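Side-chain contacts in RNA-binding protein RO60 (Deinococcus radiodurans, PDB 2NVO), which binds several small RNAs that accumulate during recovery from ultraviolet irradiation and contributes to the resistance of the bacterium to such irradiation: residues A[493-498]-A[524-529]; A[315-320]-A[518-523]; A[366-371]-A[444-449]. All coordinates share one frame; numbering follows the deposited sequence.

Contacts 1 and 3 are buried and belong to the core of the VWFA-like domain: each lays a helix on a strand of the same sheet, but on opposite faces, and their nearest atoms stay about 7 Å apart. Contact 2 is smaller and only partly buried, and joins that domain to a helix of the TROVE horseshoe. It shares helix 522-530 with contact 1, and the two meet at the F518 ring, where V495 CG1 packs on F518 CD1 at 3.7 Å. All three are apolar across the interface. Contact 1 uses a methionine and an aromatic ring, contact 3 a proline and an indole, while contact 2 has a carboxylate at its margin.

Contact 1 of 3, residues A[493-498]-A[524-529]; sequences IVVGLT and NVMTAF
F529 N donates to V525 O at 2.8 Å, an i to i+4 bond of helix 522-530, and from this helical backbone the F529 ring and the M526 chain both reach strand 491-496. The side chains meet through hydrocarbon and sulfur, and I493 CD1 also lies against the carbonyl M526 O at 3.8 Å. I493 does most of the work. Its CG1 stands beside the backbone N (chi1 -56°), which lays the longer branch alongside the phenyl ring; CG1 is 3.6 Å from F529 CD1 and equally near F529 CE1, approaching the ring obliquely. At the end of that branch, I493 CD1 packs on M526 CB at 3.9 Å.

M526 shares I493 CD1 with the phenyl ring, takes CG2 as well, and carries on to V495. Its chain bends at the thioether (chi3 66°), turning the terminal methyl onto the strand: M526 CE sits 3.6 Å from V495 CG2 and 4.0 Å from I493 CG2. The two side chains of V495 and M526 cross at about a right angle, with M526 SD 4.0 Å from V495 CG2.

The short segments run nearly antiparallel, 167° between their directions, with axes 10.8 Å apart, the layering of helix on parallel sheet found in von Willebrand A domains. Strand 491-496 lies between strands 459-464 and 512-517, and the helix spans all three: M526 also touches V461, Y463 and V515, and F529 reaches L513. V494 turns to the other face, against F502.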
ATOM      1  N   ILE A 493       3.543   0.653 -19.404  1.00  5.12           N
ATOM      2  CA  ILE A 493       2.905   0.030 -18.240  1.00  5.16           C
ATOM      3  C   ILE A 493       1.574  -0.507 -18.746  1.00  5.12           C
ATOM      4  O   ILE A 493       0.831   0.215 -19.390  1.00  5.12           O
ATOM      5  CB  ILE A 493       2.607   1.047 -17.110  1.00  5.81           C
ATOM      6  CG1 ILE A 493       3.882   1.808 -16.674  1.00  5.73           C
ATOM      7  CG2 ILE A 493       1.938   0.344 -15.903  1.00  5.95           C
ATOM      8  CD1 ILE A 493       3.633   2.935 -15.700  1.00  7.08           C
ATOM      9  N   VAL A 494       1.318  -1.785 -18.507  1.00  5.12           N
ATOM     10  CA  VAL A 494       0.020  -2.378 -18.804  1.00  5.12           C
ATOM     11  C   VAL A 494      -0.683  -2.710 -17.483  1.00  5.12           C
ATOM     12  O   VAL A 494      -0.181  -3.478 -16.665  1.00  5.12           O
ATOM     13  CB  VAL A 494       0.180  -3.649 -19.685  1.00  5.12           C
ATOM     14  CG1 VAL A 494      -1.199  -4.261 -19.996  1.00  5.61           C
ATOM     15  CG2 VAL A 494       0.906  -3.283 -20.980  1.00  7.54           C
ATOM     16  N   VAL A 495      -1.842  -2.098 -17.278  1.00  5.69           N
ATOM     17  CA  VAL A 495      -2.626  -2.292 -16.079  1.00  5.12           C
ATOM     18  C   VAL A 495      -3.870  -3.151 -16.368  1.00  5.12           C
ATOM     19  O   VAL A 495      -4.773  -2.722 -17.074  1.00  5.12           O
ATOM     20  CB  VAL A 495      -3.067  -0.940 -15.490  1.00  5.12           C
ATOM     21  CG1 VAL A 495      -3.791  -1.180 -14.128  1.00  5.12           C
ATOM     22  CG2 VAL A 495      -1.864  -0.056 -15.283  1.00  5.47           C
ATOM     23  N   GLY A 496      -3.883  -4.368 -15.839  1.00  5.12           N
ATOM     24  CA  GLY A 496      -5.086  -5.186 -15.854  1.00  5.12           C
ATOM     25  C   GLY A 496      -5.814  -4.979 -14.561  1.00  5.12           C
ATOM     26  O   GLY A 496      -5.541  -5.676 -13.573  1.00  6.63           O
ATOM     27  N   LEU A 497      -6.738  -4.018 -14.559  1.00  5.12           N
ATOM     28  CA  LEU A 497      -7.366  -3.529 -13.333  1.00  5.12           C
ATOM     29  C   LEU A 497      -8.100  -4.620 -12.532  1.00  5.92           C
ATOM     30  O   LEU A 497      -8.168  -4.546 -11.320  1.00  5.40           O
ATOM     31  CB  LEU A 497      -8.327  -2.361 -13.625  1.00  5.12           C
ATOM     32  CG  LEU A 497      -7.647  -1.048 -14.043  1.00  5.12           C
ATOM     33  CD1 LEU A 497      -8.646  -0.195 -14.830  1.00  5.12           C
ATOM     34  CD2 LEU A 497      -7.045  -0.293 -12.859  1.00  5.12           C
ATOM     35  N   THR A 498      -8.639  -5.617 -13.219  1.00  5.15           N
ATOM     36  CA  THR A 498      -9.282  -6.750 -12.542  1.00  7.29           C
ATOM     37  C   THR A 498      -8.642  -8.083 -12.944  1.00  9.77           C
ATOM     38  O   THR A 498      -9.263  -9.126 -12.808  1.00  8.23           O
ATOM     39  CB  THR A 498     -10.781  -6.836 -12.901  1.00  7.19           C
ATOM     40  OG1 THR A 498     -10.919  -6.878 -14.330  1.00  8.16           O
ATOM     41  CG2 THR A 498     -11.540  -5.635 -12.352  1.00  6.60           C
ATOM     42  N   ASN A 524       1.604   4.816  -6.918  1.00 12.54           N
ATOM     43  CA  ASN A 524       2.960   5.216  -6.551  1.00 15.44           C
ATOM     44  C   ASN A 524       4.035   4.323  -7.188  1.00 12.89           C
ATOM     45  O   ASN A 524       5.114   4.785  -7.576  1.00 10.88           O
ATOM     46  CB  ASN A 524       3.091   5.263  -5.026  1.00 16.58           C
ATOM     47  CG  ASN A 524       2.376   6.466  -4.423  1.00 19.28           C
ATOM     48  OD1 ASN A 524       2.173   6.546  -3.211  1.00 25.61           O
ATOM     49  ND2 ASN A 524       2.002   7.409  -5.268  1.00 18.33           N
ATOM     50  N   VAL A 525       3.735   3.044  -7.302  1.00 12.27           N
ATOM     51  CA  VAL A 525       4.648   2.124  -7.977  1.00 10.65           C
ATOM     52  C   VAL A 525       4.765   2.508  -9.455  1.00 10.56           C
ATOM     53  O   VAL A 525       5.857   2.505 -10.020  1.00 10.30           O
ATOM     54  CB  VAL A 525       4.213   0.661  -7.793  1.00 12.44           C
ATOM     55  CG1 VAL A 525       4.930  -0.279  -8.788  1.00 10.78           C
ATOM     56  CG2 VAL A 525       4.464   0.220  -6.362  1.00 12.88           C
ATOM     57  N   MET A 526       3.640   2.866 -10.074  1.00 10.31           N
ATOM     58  CA  MET A 526       3.652   3.182 -11.497  1.00  9.26           C
ATOM     59  C   MET A 526       4.449   4.449 -11.722  1.00  9.80           C
ATOM     60  O   MET A 526       5.212   4.555 -12.673  1.00  7.59           O
ATOM     61  CB  MET A 526       2.231   3.340 -12.043  1.00  6.01           C
ATOM     62  CG  MET A 526       1.494   2.000 -12.198  1.00  7.85           C
ATOM     63  SD  MET A 526      -0.285   2.177 -12.414  1.00 12.07           S
ATOM     64  CE  MET A 526      -0.349   2.970 -13.966  1.00  6.78           C
ATOM     65  N   THR A 527       4.258   5.411 -10.829  1.00 11.20           N
ATOM     66  CA  THR A 527       4.983   6.671 -10.914  1.00 11.49           C
ATOM     67  C   THR A 527       6.473   6.428 -10.696  1.00 12.69           C
ATOM     68  O   THR A 527       7.302   6.964 -11.419  1.00 13.75           O
ATOM     69  CB  THR A 527       4.464   7.665  -9.863  1.00  9.54           C
ATOM     70  OG1 THR A 527       3.095   7.974 -10.149  1.00 15.17           O
ATOM     71  CG2 THR A 527       5.290   8.952  -9.884  1.00 17.03           C
ATOM     72  N   ALA A 528       6.812   5.626  -9.694  1.00 11.87           N
ATOM     73  CA  ALA A 528       8.220   5.339  -9.419  1.00 12.61           C
ATOM     74  C   ALA A 528       8.855   4.663 -10.621  1.00 14.77           C
ATOM     75  O   ALA A 528       9.980   4.974 -11.004  1.00 13.97           O
ATOM     76  CB  ALA A 528       8.362   4.465  -8.183  1.00 13.76           C
ATOM     77  N   PHE A 529       8.124   3.725 -11.218  1.00 11.57           N
ATOM     78  CA  PHE A 529       8.603   3.037 -12.415  1.00 10.53           C
ATOM     79  C   PHE A 529       8.831   4.017 -13.570  1.00 10.62           C
ATOM     80  O   PHE A 529       9.855   3.958 -14.256  1.00 12.88           O
ATOM     81  CB  PHE A 529       7.606   1.948 -12.829  1.00 10.32           C
ATOM     82  CG  PHE A 529       7.896   1.341 -14.168  1.00 10.89           C
ATOM     83  CD1 PHE A 529       7.177   1.727 -15.280  1.00 10.01           C
ATOM     84  CD2 PHE A 529       8.890   0.389 -14.314  1.00 12.99           C
ATOM     85  CE1 PHE A 529       7.425   1.171 -16.518  1.00 10.07           C
ATOM     86  CE2 PHE A 529       9.153  -0.173 -15.558  1.00 13.61           C
ATOM     87  CZ  PHE A 529       8.422   0.230 -16.666  1.00 10.33           C
TER

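Contact 2 of 3, residues A[315-320]-A[518-523]; sequences PLDALK and FDAAAP
L316 CD1 is the tight point of this contact: one methyl presses on F518 and P523 together. It meets F518 CE2 at 3.7 Å, arriving at the edge of the phenyl ring and in its plane, and P523 CG at 4.1 Å. With chi1 at -71° the isobutyl group swings away from the carbonyl carbon and reaches across to the ring at about a right angle. One face of that ring is already taken by A522 CB, 3.5 Å above its plane and displaced from the ring centre, so the ring has A522 against a face and the leucine at its edge. Helix 315-326 belongs to the TROVE horseshoe and F518 to the VWFA-like domain that closes it into a ring, so this is a seam between the two domains. L316 also touches A394 and M395 of helix 388-402.

The packing slackens toward D317 and A520, where D317 OD1 comes no nearer than 4.3 Å to A520 CB. D317 is partly exposed and A520 exposed. D317 OD2 instead takes a hydrogen bond from H314 N. A520 sits within a type I turn from D519 to A522, with a weak capping bond from A521 N to D519 OD1 at 3.0 Å.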
ATOM      1  N   PRO A 315      -6.319  10.784  -4.540  1.00 10.08           N
ATOM      2  CA  PRO A 315      -7.709  10.903  -4.982  1.00 11.00           C
ATOM      3  C   PRO A 315      -8.466   9.555  -4.949  1.00 11.03           C
ATOM      4  O   PRO A 315      -9.627   9.535  -4.566  1.00 10.07           O
ATOM      5  CB  PRO A 315      -7.579  11.459  -6.407  1.00 12.88           C
ATOM      6  CG  PRO A 315      -6.257  12.173  -6.408  1.00 10.98           C
ATOM      7  CD  PRO A 315      -5.369  11.361  -5.505  1.00 12.13           C
ATOM      8  N   LEU A 316      -7.811   8.460  -5.333  1.00 12.90           N
ATOM      9  CA  LEU A 316      -8.420   7.126  -5.260  1.00 12.77           C
ATOM     10  C   LEU A 316      -8.767   6.690  -3.828  1.00 12.87           C
ATOM     11  O   LEU A 316      -9.673   5.883  -3.619  1.00 16.48           O
ATOM     12  CB  LEU A 316      -7.508   6.088  -5.917  1.00 14.38           C
ATOM     13  CG  LEU A 316      -7.447   6.205  -7.433  1.00 14.27           C
ATOM     14  CD1 LEU A 316      -6.470   5.173  -7.988  1.00 14.47           C
ATOM     15  CD2 LEU A 316      -8.847   6.012  -8.008  1.00 11.16           C
ATOM     16  N   ASP A 317      -8.030   7.195  -2.849  1.00 13.32           N
ATOM     17  CA  ASP A 317      -8.366   6.969  -1.448  1.00 13.31           C
ATOM     18  C   ASP A 317      -9.728   7.575  -1.150  1.00 14.36           C
ATOM     19  O   ASP A 317     -10.546   6.969  -0.468  1.00 11.56           O
ATOM     20  CB  ASP A 317      -7.334   7.617  -0.524  1.00 17.03           C
ATOM     21  CG  ASP A 317      -6.004   6.898  -0.529  1.00 21.20           C
ATOM     22  OD1 ASP A 317      -5.988   5.683  -0.838  1.00 23.07           O
ATOM     23  OD2 ASP A 317      -4.969   7.548  -0.210  1.00 20.82           O
ATOM     24  N   ALA A 318      -9.971   8.779  -1.669  1.00  9.50           N
ATOM     25  CA  ALA A 318     -11.241   9.425  -1.436  1.00 11.93           C
ATOM     26  C   ALA A 318     -12.336   8.731  -2.238  1.00  9.45           C
ATOM     27  O   ALA A 318     -13.444   8.570  -1.756  1.00  7.56           O
ATOM     28  CB  ALA A 318     -11.167  10.928  -1.782  1.00 11.49           C
ATOM     29  N   LEU A 319     -12.020   8.328  -3.468  1.00  9.77           N
ATOM     30  CA  LEU A 319     -13.018   7.644  -4.286  1.00 10.63           C
ATOM     31  C   LEU A 319     -13.418   6.332  -3.597  1.00  6.96           C
ATOM     32  O   LEU A 319     -14.591   6.045  -3.483  1.00  8.32           O
ATOM     33  CB  LEU A 319     -12.516   7.395  -5.718  1.00  8.33           C
ATOM     34  CG  LEU A 319     -13.543   6.759  -6.671  1.00  9.01           C
ATOM     35  CD1 LEU A 319     -14.904   7.464  -6.625  1.00 10.97           C
ATOM     36  CD2 LEU A 319     -13.000   6.705  -8.124  1.00  8.59           C
ATOM     37  N   LYS A 320     -12.445   5.563  -3.127  1.00  9.21           N
ATOM     38  CA  LYS A 320     -12.747   4.302  -2.445  1.00  9.50           C
ATOM     39  C   LYS A 320     -13.619   4.543  -1.206  1.00 11.47           C
ATOM     40  O   LYS A 320     -14.624   3.859  -0.989  1.00  8.65           O
ATOM     41  CB  LYS A 320     -11.464   3.560  -2.059  1.00 10.13           C
ATOM     42  CG  LYS A 320     -11.719   2.333  -1.178  1.00 13.90           C
ATOM     43  CD  LYS A 320     -10.424   1.738  -0.642  1.00 16.51           C
ATOM     44  CE  LYS A 320     -10.698   0.483   0.195  1.00 22.48           C
ATOM     45  NZ  LYS A 320      -9.453  -0.315   0.414  1.00 19.16           N
ATOM     46  N   PHE A 518      -5.273  -4.050  -8.964  1.00 10.24           N
ATOM     47  CA  PHE A 518      -5.009  -2.697  -8.528  1.00  9.24           C
ATOM     48  C   PHE A 518      -5.192  -2.642  -7.034  1.00 12.45           C
ATOM     49  O   PHE A 518      -5.887  -3.474  -6.458  1.00 13.34           O
ATOM     50  CB  PHE A 518      -5.949  -1.691  -9.202  1.00  7.42           C
ATOM     51  CG  PHE A 518      -5.279  -0.397  -9.593  1.00  8.01           C
ATOM     52  CD1 PHE A 518      -4.232  -0.395 -10.490  1.00  8.72           C
ATOM     53  CD2 PHE A 518      -5.717   0.825  -9.089  1.00 13.19           C
ATOM     54  CE1 PHE A 518      -3.606   0.797 -10.869  1.00  7.18           C
ATOM     55  CE2 PHE A 518      -5.103   2.031  -9.478  1.00 11.18           C
ATOM     56  CZ  PHE A 518      -4.050   2.010 -10.369  1.00  8.60           C
ATOM     57  N   ASP A 519      -4.549  -1.660  -6.423  1.00 13.37           N
ATOM     58  CA  ASP A 519      -4.733  -1.357  -5.015  1.00 19.56           C
ATOM     59  C   ASP A 519      -4.143   0.018  -4.757  1.00 15.79           C
ATOM     60  O   ASP A 519      -3.682   0.692  -5.687  1.00 11.74           O
ATOM     61  CB  ASP A 519      -4.111  -2.432  -4.097  1.00 21.98           C
ATOM     62  CG  ASP A 519      -2.601  -2.597  -4.285  1.00 23.05           C
ATOM     63  OD1 ASP A 519      -1.938  -1.685  -4.808  1.00 20.89           O
ATOM     64  OD2 ASP A 519      -2.065  -3.663  -3.894  1.00 27.36           O
ATOM     65  N   ALA A 520      -4.156   0.418  -3.496  1.00 15.63           N
ATOM     66  CA  ALA A 520      -3.728   1.739  -3.097  1.00 17.33           C
ATOM     67  C   ALA A 520      -2.254   2.020  -3.393  1.00 15.75           C
ATOM     68  O   ALA A 520      -1.877   3.161  -3.597  1.00 16.45           O
ATOM     69  CB  ALA A 520      -4.040   1.965  -1.609  1.00 19.66           C
ATOM     70  N   ALA A 521      -1.428   0.979  -3.427  1.00 14.79           N
ATOM     71  CA  ALA A 521      -0.004   1.151  -3.689  1.00 16.73           C
ATOM     72  C   ALA A 521       0.346   1.264  -5.183  1.00 14.03           C
ATOM     73  O   ALA A 521       1.452   1.675  -5.544  1.00 10.63           O
ATOM     74  CB  ALA A 521       0.786   0.016  -3.051  1.00 14.07           C
ATOM     75  N   ALA A 522      -0.590   0.887  -6.048  1.00 12.40           N
ATOM     76  CA  ALA A 522      -0.272   0.763  -7.464  1.00 10.29           C
ATOM     77  C   ALA A 522       0.142   2.089  -8.111  1.00 10.40           C
ATOM     78  O   ALA A 522       1.110   2.112  -8.852  1.00  8.82           O
ATOM     79  CB  ALA A 522      -1.426   0.111  -8.235  1.00  9.59           C
ATOM     80  N   PRO A 523      -0.580   3.190  -7.832  1.00  9.49           N
ATOM     81  CA  PRO A 523      -0.224   4.463  -8.477  1.00 11.86           C
ATOM     82  C   PRO A 523       1.186   4.930  -8.171  1.00 12.17           C
ATOM     83  O   PRO A 523       1.891   5.374  -9.077  1.00 10.77           O
ATOM     84  CB  PRO A 523      -1.241   5.439  -7.889  1.00 11.35           C
ATOM     85  CG  PRO A 523      -2.443   4.572  -7.657  1.00 11.81           C
ATOM     86  CD  PRO A 523      -1.875   3.289  -7.131  1.00  9.69           C
TER

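Contact 3 of 3, residues A[366-371]-A[444-449]; sequences LLALDV and AQPILW
L366 meets helix 445-452 with a single methyl, and its chain can be followed out to it. From CB, which makes no close approach to the helix, CG is carried anti to the backbone N (chi1 -176°). There the side chain forks, and CD2 is the branch that touches the helix; the side chain as a whole also packs on L407 and M409 of strand 405-411. CD2 lies 3.8 Å from P446 O and 4.0 Å from W449 CE3, with W449 CZ3 as close. It comes to the indole at its edge, near the ring plane, rather than over a face, and the two side chains cross at about a right angle. W449 CG is itself anti to its backbone N (chi1 178°), which extends the indole from the helix toward the sheet.

Two residues along the strand, A368 makes the tighter half of the contact. Its CB is 3.5 Å from P446 CG, closer than usual for two carbons, and 4.0 Å from P446 CB. The small alanine lets the proline ring settle close to the strand, where the CA atoms of A368 and P446 are 6.5 Å apart.

The MIDAS-like site lies beyond the C-terminal end of this strand. The loop that follows carries D370, S372 and S374, the DxSxS pattern of that motif, and S372 and S374, with E467, bind the calcium ion, about 14 Å from the A368 side chain. D370 works in the second shell, bonded to S372 OG, T441 OG1 and T464 OG1.

Strand 364-369 lies between strands 405-411 and 459-464. W449 stacks edge-to-face on F415 and touches M409, I447 rests on F460, and L367 and L369 turn to the other face, onto helix 388-402.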
ATOM      1  N   LEU A 366       1.146   8.957 -22.496  1.00  7.63           N
ATOM      2  CA  LEU A 366       0.056   8.675 -23.410  1.00  5.65           C
ATOM      3  C   LEU A 366      -0.721   7.530 -22.752  1.00  5.80           C
ATOM      4  O   LEU A 366      -0.165   6.457 -22.532  1.00  5.12           O
ATOM      5  CB  LEU A 366       0.575   8.226 -24.772  1.00  6.25           C
ATOM      6  CG  LEU A 366      -0.450   7.986 -25.874  1.00  9.37           C
ATOM      7  CD1 LEU A 366      -1.225   9.225 -26.165  1.00 13.20           C
ATOM      8  CD2 LEU A 366       0.205   7.468 -27.181  1.00 10.44           C
ATOM      9  N   LEU A 367      -1.981   7.783 -22.431  1.00  5.12           N
ATOM     10  CA  LEU A 367      -2.815   6.798 -21.720  1.00  6.62           C
ATOM     11  C   LEU A 367      -3.762   6.218 -22.752  1.00  5.69           C
ATOM     12  O   LEU A 367      -4.461   6.955 -23.429  1.00  8.75           O
ATOM     13  CB  LEU A 367      -3.602   7.461 -20.579  1.00  5.99           C
ATOM     14  CG  LEU A 367      -3.085   7.422 -19.135  1.00  6.65           C
ATOM     15  CD1 LEU A 367      -1.669   7.961 -19.036  1.00  5.12           C
ATOM     16  CD2 LEU A 367      -4.030   8.167 -18.186  1.00  5.33           C
ATOM     17  N   ALA A 368      -3.726   4.905 -22.919  1.00  5.12           N
ATOM     18  CA  ALA A 368      -4.585   4.235 -23.884  1.00  5.24           C
ATOM     19  C   ALA A 368      -5.588   3.387 -23.078  1.00  5.66           C
ATOM     20  O   ALA A 368      -5.201   2.446 -22.400  1.00  5.12           O
ATOM     21  CB  ALA A 368      -3.745   3.375 -24.779  1.00  5.12           C
ATOM     22  N   LEU A 369      -6.850   3.783 -23.141  1.00  5.36           N
ATOM     23  CA  LEU A 369      -7.922   3.180 -22.375  1.00  6.74           C
ATOM     24  C   LEU A 369      -8.713   2.192 -23.220  1.00  5.75           C
ATOM     25  O   LEU A 369      -9.143   2.502 -24.323  1.00  5.12           O
ATOM     26  CB  LEU A 369      -8.887   4.266 -21.891  1.00  5.58           C
ATOM     27  CG  LEU A 369      -8.587   5.020 -20.607  1.00  9.61           C
ATOM     28  CD1 LEU A 369      -7.090   5.249 -20.424  1.00  5.12           C
ATOM     29  CD2 LEU A 369      -9.390   6.306 -20.499  1.00  8.62           C
ATOM     30  N   ASP A 370      -8.880   0.998 -22.672  1.00  5.12           N
ATOM     31  CA  ASP A 370      -9.894   0.059 -23.121  1.00  5.12           C
ATOM     32  C   ASP A 370     -11.244   0.757 -22.907  1.00  5.12           C
ATOM     33  O   ASP A 370     -11.547   1.230 -21.803  1.00  5.12           O
ATOM     34  CB  ASP A 370      -9.767  -1.230 -22.276  1.00  5.12           C
ATOM     35  CG  ASP A 370     -10.609  -2.395 -22.821  1.00  5.12           C
ATOM     36  OD1 ASP A 370     -11.741  -2.149 -23.265  1.00  5.12           O
ATOM     37  OD2 ASP A 370     -10.129  -3.547 -22.785  1.00  5.12           O
ATOM     38  N   VAL A 371     -12.047   0.861 -23.957  1.00  5.12           N
ATOM     39  CA  VAL A 371     -13.332   1.561 -23.877  1.00  6.40           C
ATOM     40  C   VAL A 371     -14.525   0.636 -24.142  1.00  7.17           C
ATOM     41  O   VAL A 371     -15.630   1.106 -24.372  1.00  9.66           O
ATOM     42  CB  VAL A 371     -13.398   2.766 -24.882  1.00  7.44           C
ATOM     43  CG1 VAL A 371     -12.367   3.834 -24.512  1.00  5.69           C
ATOM     44  CG2 VAL A 371     -13.198   2.292 -26.317  1.00  8.10           C
ATOM     45  N   ALA A 444       0.442  -2.954 -28.107  1.00 10.42           N
ATOM     46  CA  ALA A 444       1.499  -2.471 -28.991  1.00  9.21           C
ATOM     47  C   ALA A 444       1.038  -1.223 -29.726  1.00  8.33           C
ATOM     48  O   ALA A 444       1.835  -0.348 -30.085  1.00 10.66           O
ATOM     49  CB  ALA A 444       1.908  -3.555 -29.992  1.00  9.84           C
ATOM     50  N   GLN A 445      -0.261  -1.135 -29.933  1.00  7.02           N
ATOM     51  CA  GLN A 445      -0.832  -0.154 -30.836  1.00  9.12           C
ATOM     52  C   GLN A 445      -0.640   1.341 -30.461  1.00  9.38           C
ATOM     53  O   GLN A 445      -0.423   2.184 -31.347  1.00 11.03           O
ATOM     54  CB  GLN A 445      -2.301  -0.497 -31.076  1.00 11.42           C
ATOM     55  CG  GLN A 445      -2.997   0.430 -32.045  1.00 14.31           C
ATOM     56  CD  GLN A 445      -4.381  -0.060 -32.412  1.00 19.42           C
ATOM     57  OE1 GLN A 445      -5.018  -0.801 -31.657  1.00 17.68           O
ATOM     58  NE2 GLN A 445      -4.855   0.348 -33.582  1.00 17.16           N
ATOM     59  N   PRO A 446      -0.715   1.683 -29.160  1.00  8.64           N
ATOM     60  CA  PRO A 446      -0.457   3.079 -28.783  1.00  7.79           C
ATOM     61  C   PRO A 446       0.970   3.478 -29.148  1.00  8.27           C
ATOM     62  O   PRO A 446       1.200   4.631 -29.525  1.00  7.33           O
ATOM     63  CB  PRO A 446      -0.594   3.078 -27.248  1.00  7.19           C
ATOM     64  CG  PRO A 446      -1.467   1.875 -26.933  1.00  5.85           C
ATOM     65  CD  PRO A 446      -1.071   0.840 -27.997  1.00  7.42           C
ATOM     66  N   ILE A 447       1.896   2.534 -29.020  1.00  7.70           N
ATOM     67  CA  ILE A 447       3.303   2.796 -29.290  1.00  9.28           C
ATOM     68  C   ILE A 447       3.567   2.904 -30.785  1.00 12.71           C
ATOM     69  O   ILE A 447       4.331   3.762 -31.231  1.00 12.68           O
ATOM     70  CB  ILE A 447       4.190   1.717 -28.678  1.00  9.10           C
ATOM     71  CG1 ILE A 447       3.874   1.564 -27.191  1.00  9.08           C
ATOM     72  CG2 ILE A 447       5.680   2.050 -28.882  1.00 10.69           C
ATOM     73  CD1 ILE A 447       4.343   0.268 -26.622  1.00 11.23           C
ATOM     74  N   LEU A 448       2.954   2.013 -31.555  1.00 13.95           N
ATOM     75  CA  LEU A 448       3.022   2.102 -33.004  1.00 13.43           C
ATOM     76  C   LEU A 448       2.405   3.432 -33.462  1.00 14.77           C
ATOM     77  O   LEU A 448       2.973   4.142 -34.297  1.00 15.89           O
ATOM     78  CB  LEU A 448       2.298   0.918 -33.643  1.00 11.51           C
ATOM     79  CG  LEU A 448       2.793  -0.501 -33.358  1.00 11.48           C
ATOM     80  CD1 LEU A 448       1.799  -1.502 -33.914  1.00 10.11           C
ATOM     81  CD2 LEU A 448       4.196  -0.770 -33.955  1.00 16.80           C
ATOM     82  N   TRP A 449       1.247   3.779 -32.904  1.00 12.14           N
ATOM     83  CA  TRP A 449       0.552   4.995 -33.289  1.00 11.75           C
ATOM     84  C   TRP A 449       1.394   6.238 -33.025  1.00 13.10           C
ATOM     85  O   TRP A 449       1.493   7.109 -33.881  1.00 13.44           O
ATOM     86  CB  TRP A 449      -0.780   5.118 -32.557  1.00 11.46           C
ATOM     87  CG  TRP A 449      -1.545   6.382 -32.881  1.00 11.81           C
ATOM     88  CD1 TRP A 449      -2.389   6.581 -33.941  1.00 12.70           C
ATOM     89  CD2 TRP A 449      -1.572   7.594 -32.114  1.00 12.11           C
ATOM     90  NE1 TRP A 449      -2.924   7.844 -33.890  1.00 14.52           N
ATOM     91  CE2 TRP A 449      -2.435   8.492 -32.788  1.00 12.45           C
ATOM     92  CE3 TRP A 449      -0.929   8.019 -30.938  1.00 11.91           C
ATOM     93  CZ2 TRP A 449      -2.674   9.788 -32.330  1.00 13.13           C
ATOM     94  CZ3 TRP A 449      -1.174   9.313 -30.476  1.00 11.14           C
ATOM     95  CH2 TRP A 449      -2.047  10.181 -31.167  1.00 13.69           C
TER